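Local coordinates for 3-oxoacyl-[acyl-carrier-protein] reductase (Sinorhizobium meliloti, PDB 3U9L) that probably reduces 3-oxoacyl-[acyl-carrier-protein] substrates with NADPH, as a member of the short-chain dehydrogenase/reductase family, at residues A[67-72]-A[115-120]; A[124-129]-A[139-144]. One frame throughout, in Å; residues are numbered along the deposited sequence.

Interaction 1 of 2, residues A[67-72]-A[115-120]; sequences DVQSQV and YDINVL
Asp-116 and Ile-117, neighbours on helix 108-136, receive the side chain of Gln-69, which reaches over from the loop 67-70. From CB, Asp-116 swings CG anti to the backbone N (chi1 -169°), and the carboxylate comes off the helix toward the loop. Asp-116 CG lies 4.1 Å from Gln-69 CG. Beyond it the two oxygens part company. OD1 makes a salt bridge with Arg-124, further along the same helix, while Asp-116 OD2 packs 3.6 Å from the Gln-69 CG methylene. Asp-116 OD2 also accepts from a water at 2.6 Å, and that water donates in turn to Gln-69 O at 3.0 Å, so solvent ties the loop backbone to the helix. The Gln-69 amide slants across the carboxylate, their planes 59° apart, and its CD sits 4.0 Å from Ile-117 CG1. The loop follows strand 61-65 of the Rossmann fold and rests here on helix 108-136; in classical members the Asp-Val pair lies beside the cofactor's adenine pocket, which is probably true of Asp-67 and Val-68. Asp-67 opens a type I turn and stiffens it with an Asx turn, its OD1 taking Gln-69 N at 3.0 Å from well above the carboxylate plane. An alanine in place of Asp-116 removes the carboxylate, is likely to leave the Arg-124 guanidinium without its counter-charge, and would probably let the bridging water go. On the helix side Val-119 N makes the ordinary alpha-helical bond to Tyr-115 O at 2.8 Å, and Leu-120 N adds the wider pi-type one to Tyr-115 O at 3.0 Å, from the opposite face. Asn-118, inside that turn, gives ND2 to the carbonyls of Leu-114 and His-97; it is probably the Asn of the family's Asn-Ser-Tyr-Lys tetrad, found at such a helix irregularity in classical members.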
loop_
_atom_site.group_PDB
_atom_site.type_symbol
_atom_site.label_atom_id
_atom_site.label_comp_id
_atom_site.label_asym_id
_atom_site.label_seq_id
_atom_site.Cartn_x
_atom_site.Cartn_y
_atom_site.Cartn_z
ATOM N N ASP A 67 -6.843 -9.637 19.940
ATOM C CA ASP A 67 -5.536 -9.668 19.328
ATOM C C ASP A 67 -5.753 -9.717 17.813
ATOM O O ASP A 67 -6.139 -10.752 17.299
ATOM C CB ASP A 67 -4.856 -10.950 19.750
ATOM C CG ASP A 67 -3.490 -11.113 19.136
ATOM O OD1 ASP A 67 -3.051 -10.271 18.306
ATOM O OD2 ASP A 67 -2.808 -12.077 19.530
ATOM N N VAL A 68 -5.459 -8.635 17.093
ATOM C CA VAL A 68 -5.864 -8.576 15.691
ATOM C C VAL A 68 -5.005 -9.476 14.839
ATOM O O VAL A 68 -5.265 -9.627 13.652
ATOM C CB VAL A 68 -5.750 -7.171 15.116
ATOM C CG1 VAL A 68 -6.782 -6.255 15.747
ATOM C CG2 VAL A 68 -4.277 -6.632 15.319
ATOM N N GLN A 69 -3.955 -10.049 15.420
ATOM C CA GLN A 69 -3.099 -10.953 14.664
ATOM C C GLN A 69 -3.639 -12.394 14.778
ATOM O O GLN A 69 -3.121 -13.306 14.136
ATOM C CB GLN A 69 -1.628 -10.835 15.103
ATOM C CG GLN A 69 -0.922 -9.618 14.531
ATOM C CD GLN A 69 0.511 -9.391 15.047
ATOM O OE1 GLN A 69 1.490 -9.540 14.294
ATOM N NE2 GLN A 69 0.645 -8.998 16.311
ATOM N N SER A 70 -4.697 -12.596 15.573
ATOM C CA SER A 70 -5.254 -13.935 15.742
ATOM C C SER A 70 -6.711 -13.990 15.322
ATOM O O SER A 70 -7.566 -13.362 15.967
ATOM C CB SER A 70 -5.087 -14.420 17.187
ATOM O OG SER A 70 -6.045 -15.416 17.477
ATOM N N GLN A 71 -7.025 -14.729 14.248
ATOM C CA GLN A 71 -8.453 -14.797 13.833
ATOM C C GLN A 71 -9.312 -15.327 14.956
ATOM O O GLN A 71 -10.405 -14.835 15.201
ATOM C CB GLN A 71 -8.686 -15.614 12.561
ATOM C CG GLN A 71 -10.167 -15.474 12.068
ATOM C CD GLN A 71 -10.396 -14.142 11.373
ATOM O OE1 GLN A 71 -9.635 -13.796 10.479
ATOM N NE2 GLN A 71 -11.461 -13.411 11.741
ATOM N N VAL A 72 -8.806 -16.327 15.660
ATOM C CA VAL A 72 -9.537 -16.901 16.797
ATOM C C VAL A 72 -9.818 -15.862 17.875
ATOM O O VAL A 72 -10.952 -15.735 18.338
ATOM C CB VAL A 72 -8.789 -18.113 17.389
ATOM C CG1 VAL A 72 -9.312 -18.428 18.813
ATOM C CG2 VAL A 72 -8.989 -19.310 16.459
ATOM N N TYR A 115 2.722 -5.353 7.332
ATOM C CA TYR A 115 1.501 -5.628 6.644
ATOM C C TYR A 115 0.491 -6.391 7.528
ATOM O O TYR A 115 -0.643 -6.046 7.573
ATOM C CB TYR A 115 1.742 -6.385 5.358
ATOM C CG TYR A 115 0.697 -6.185 4.316
ATOM C CD1 TYR A 115 0.532 -4.970 3.717
ATOM C CD2 TYR A 115 -0.109 -7.213 3.903
ATOM C CE1 TYR A 115 -0.379 -4.780 2.775
ATOM C CE2 TYR A 115 -1.031 -7.030 2.953
ATOM C CZ TYR A 115 -1.160 -5.817 2.387
ATOM O OH TYR A 115 -2.068 -5.592 1.460
ATOM N N ASP A 116 0.948 -7.425 8.206
ATOM C CA ASP A 116 0.113 -8.180 9.109
ATOM C C ASP A 116 -0.522 -7.230 10.119
ATOM O O ASP A 116 -1.691 -7.129 10.235
ATOM C CB ASP A 116 0.889 -9.292 9.822
ATOM C CG ASP A 116 -0.021 -10.276 10.582
ATOM O OD1 ASP A 116 -1.173 -10.418 10.297
ATOM O OD2 ASP A 116 0.456 -10.949 11.450
ATOM N N ILE A 117 0.312 -6.514 10.813
ATOM C CA ILE A 117 -0.182 -5.590 11.863
ATOM C C ILE A 117 -1.087 -4.446 11.369
ATOM O O ILE A 117 -2.077 -4.066 12.020
ATOM C CB ILE A 117 0.985 -4.946 12.661
ATOM C CG1 ILE A 117 1.846 -6.025 13.329
ATOM C CG2 ILE A 117 0.420 -4.009 13.757
ATOM C CD1 ILE A 117 3.126 -5.460 14.097
ATOM N N ASN A 118 -0.739 -3.862 10.243
ATOM C CA ASN A 118 -1.428 -2.641 9.835
ATOM C C ASN A 118 -2.557 -2.894 8.819
ATOM O O ASN A 118 -3.472 -2.080 8.693
ATOM C CB ASN A 118 -0.425 -1.659 9.253
ATOM C CG ASN A 118 0.455 -0.991 10.344
ATOM O OD1 ASN A 118 0.007 -0.095 11.036
ATOM N ND2 ASN A 118 1.722 -1.411 10.440
ATOM N N VAL A 119 -2.508 -4.033 8.133
ATOM C CA VAL A 119 -3.516 -4.348 7.117
ATOM C C VAL A 119 -4.296 -5.656 7.345
ATOM O O VAL A 119 -5.531 -5.671 7.359
ATOM C CB VAL A 119 -2.861 -4.372 5.676
ATOM C CG1 VAL A 119 -3.909 -4.771 4.633
ATOM C CG2 VAL A 119 -2.296 -2.979 5.309
ATOM N N LEU A 120 -3.588 -6.765 7.497
ATOM C CA LEU A 120 -4.240 -8.056 7.665
ATOM C C LEU A 120 -5.093 -8.017 8.925
ATOM O O LEU A 120 -6.139 -8.644 9.009
ATOM C CB LEU A 120 -3.193 -9.163 7.770
ATOM C CG LEU A 120 -2.331 -9.426 6.526
ATOM C CD1 LEU A 120 -1.605 -10.785 6.696
ATOM C CD2 LEU A 120 -3.146 -9.392 5.250
HETATM O O HOH W 1 -0.677 -13.111 12.412
#

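Interaction 2 of 2, residues A[124-129]-A[139-144]; sequences RVNRAA and GLLIWI
Asn-126 of helix 108-136 meets Leu-141 and Trp-143 of strand 139-144 in the closing half of a beta-alpha-beta crossover of the Rossmann fold: the chain leaves strand 90-93, runs through this helix and returns as the strand alongside in the parallel sheet. Gly-139 comes first, with backbone angles at which any side chain would be jammed against the carbonyl O of the preceding residue. Leu-140 then bonds through its backbone to Asp-89 and Leu-91, stitching the new strand to strand 90-93. Leu-141 is the first to face the helix. Leu-141 CA is 9.4 Å from Asn-126 CA, and the side chains reach across, with the Leu-141 CD2 methyl 4.0 Å from Asn-126 OD1. That oxygen is buried but not wanting a partner, since His-93 NE2 donates to it. Trp-143, two residues on, sends its six-membered ring in from the other direction to meet the same amide. Asn-126 ND2 lies 3.3 Å from Trp-143 CH2 and 3.6 Å from Trp-143 CZ2. The nitrogen approaches obliquely, amide and indole planes being 59° apart. With chi1 -81° Asn-126 keeps its CG anti to the carbonyl carbon, which directs the amide at the strand. His-93 also stacks on the Trp-143 ring, so the same imidazole touches both the amide and the indole, and Met-167 and Ala-171 of helix 158-179 pack on the indole too. The strand ends at Ile-144, whose carbonyl O accepts from Lys-164 NZ.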
loop_
_atom_site.group_PDB
_atom_site.type_symbol
_atom_site.label_atom_id
_atom_site.label_comp_id
_atom_site.label_asym_id
_atom_site.label_seq_id
_atom_site.Cartn_x
_atom_site.Cartn_y
_atom_site.Cartn_z
ATOM N N ARG A 124 -9.013 -9.417 9.165
ATOM C CA ARG A 124 -9.535 -10.335 10.182
ATOM C C ARG A 124 -10.744 -9.734 10.865
ATOM O O ARG A 124 -11.768 -10.371 11.014
ATOM C CB ARG A 124 -8.448 -10.662 11.242
ATOM C CG ARG A 124 -7.391 -11.563 10.692
ATOM C CD ARG A 124 -6.354 -11.976 11.731
ATOM N NE ARG A 124 -5.261 -12.557 10.989
ATOM C CZ ARG A 124 -4.112 -11.939 10.723
ATOM N NH1 ARG A 124 -3.846 -10.738 11.230
ATOM N NH2 ARG A 124 -3.227 -12.548 9.974
ATOM N N VAL A 125 -10.611 -8.500 11.301
ATOM C CA VAL A 125 -11.699 -7.827 11.977
ATOM C C VAL A 125 -12.901 -7.637 11.048
ATOM O O VAL A 125 -14.064 -7.912 11.431
ATOM C CB VAL A 125 -11.241 -6.467 12.603
ATOM C CG1 VAL A 125 -12.483 -5.697 13.201
ATOM C CG2 VAL A 125 -10.223 -6.737 13.688
ATOM N N ASN A 126 -12.655 -7.173 9.823
ATOM C CA ASN A 126 -13.766 -7.012 8.896
ATOM C C ASN A 126 -14.507 -8.330 8.575
ATOM O O ASN A 126 -15.742 -8.381 8.528
ATOM C CB ASN A 126 -13.280 -6.345 7.592
ATOM C CG ASN A 126 -13.162 -4.857 7.744
ATOM O OD1 ASN A 126 -13.897 -4.264 8.493
ATOM N ND2 ASN A 126 -12.219 -4.249 7.055
ATOM N N ARG A 127 -13.738 -9.387 8.324
ATOM C CA ARG A 127 -14.351 -10.647 7.987
ATOM C C ARG A 127 -15.227 -11.168 9.146
ATOM O O ARG A 127 -16.256 -11.841 8.915
ATOM C CB ARG A 127 -13.303 -11.668 7.558
ATOM C CG ARG A 127 -12.933 -11.487 6.054
ATOM C CD ARG A 127 -11.768 -12.445 5.619
ATOM N NE ARG A 127 -12.049 -13.865 5.897
ATOM C CZ ARG A 127 -12.853 -14.639 5.175
ATOM N NH1 ARG A 127 -13.042 -15.905 5.548
ATOM N NH2 ARG A 127 -13.475 -14.168 4.089
ATOM N N ALA A 128 -14.847 -10.833 10.379
ATOM C CA ALA A 128 -15.651 -11.195 11.567
ATOM C C ALA A 128 -16.884 -10.311 11.765
ATOM O O ALA A 128 -17.983 -10.801 12.062
ATOM C CB ALA A 128 -14.736 -11.163 12.866
ATOM N N ALA A 129 -16.714 -9.010 11.639
ATOM C CA ALA A 129 -17.735 -8.034 11.952
ATOM C C ALA A 129 -18.709 -7.726 10.855
ATOM O O ALA A 129 -19.841 -7.519 11.094
ATOM C CB ALA A 129 -17.135 -6.747 12.462
ATOM N N GLY A 139 -24.527 0.837 9.362
ATOM C CA GLY A 139 -23.288 0.759 10.150
ATOM C C GLY A 139 -22.271 1.769 9.608
ATOM O O GLY A 139 -22.466 2.321 8.515
ATOM N N LEU A 140 -21.188 1.995 10.337
ATOM C CA LEU A 140 -20.168 2.958 9.904
ATOM C C LEU A 140 -18.849 2.362 10.182
ATOM O O LEU A 140 -18.619 1.903 11.322
ATOM C CB LEU A 140 -20.285 4.259 10.677
ATOM C CG LEU A 140 -19.208 5.369 10.556
ATOM C CD1 LEU A 140 -19.175 6.024 9.139
ATOM C CD2 LEU A 140 -19.488 6.433 11.619
ATOM N N LEU A 141 -17.996 2.310 9.142
ATOM C CA LEU A 141 -16.594 1.966 9.291
ATOM C C LEU A 141 -15.808 3.249 9.317
ATOM O O LEU A 141 -15.966 4.133 8.431
ATOM C CB LEU A 141 -16.081 1.120 8.098
ATOM C CG LEU A 141 -16.083 -0.384 8.254
ATOM C CD1 LEU A 141 -17.560 -0.747 8.653
ATOM C CD2 LEU A 141 -15.706 -1.030 6.963
ATOM N N ILE A 142 -14.938 3.357 10.308
ATOM C CA ILE A 142 -14.009 4.474 10.351
ATOM C C ILE A 142 -12.618 3.879 10.317
ATOM O O ILE A 142 -12.278 2.993 11.118
ATOM C CB ILE A 142 -14.220 5.328 11.672
ATOM C CG1 ILE A 142 -15.651 5.870 11.758
ATOM C CG2 ILE A 142 -13.210 6.445 11.793
ATOM C CD1 ILE A 142 -15.906 6.746 12.978
ATOM N N TRP A 143 -11.777 4.376 9.419
ATOM C CA TRP A 143 -10.415 3.866 9.342
ATOM C C TRP A 143 -9.501 4.996 9.773
ATOM O O TRP A 143 -9.710 6.153 9.378
ATOM C CB TRP A 143 -10.111 3.498 7.879
ATOM C CG TRP A 143 -11.019 2.439 7.263
ATOM C CD1 TRP A 143 -12.346 2.597 6.865
ATOM C CD2 TRP A 143 -10.662 1.094 6.940
ATOM N NE1 TRP A 143 -12.824 1.402 6.300
ATOM C CE2 TRP A 143 -11.810 0.480 6.325
ATOM C CE3 TRP A 143 -9.486 0.341 7.084
ATOM C CZ2 TRP A 143 -11.791 -0.848 5.892
ATOM C CZ3 TRP A 143 -9.464 -0.945 6.613
ATOM C CH2 TRP A 143 -10.606 -1.537 6.049
ATOM N N ILE A 144 -8.490 4.698 10.571
ATOM C CA ILE A 144 -7.467 5.715 10.886
ATOM C C ILE A 144 -6.377 5.490 9.912
ATOM O O ILE A 144 -5.661 4.474 9.957
ATOM C CB ILE A 144 -6.895 5.602 12.318
ATOM C CG1 ILE A 144 -8.009 5.467 13.337
ATOM C CG2 ILE A 144 -5.885 6.777 12.614
ATOM C CD1 ILE A 144 -9.020 6.547 13.260
#

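How the interactions relate
Helix 108-136 serves both contacts, whose centres lie about 13 Å apart, and Arg-124 joins them. Arg-124 NH1 forms a salt bridge with Asp-116 OD1 at 2.8 Å and probably a hydrogen bond to Val-68 O at 3.0 Å, one nitrogen binding helix and loop together. One residue on, Val-125 CG2 touches Val-68 CG1 at 4.0 Å. Interaction 1 is at the surface, interaction 2 in the buried core. Each has its own tie to the likely active site: Asn-118 of interaction 1 touches Tyr-160, and the strand end of interaction 2 holds Lys-164. Tyr-160 and Lys-164 fit the family's YxxxK motif and are probably catalytic, with Asn-118 the likely tetrad Asn. Both contacts also touch the second subunit, where Tyr-115 stacks on its counterpart.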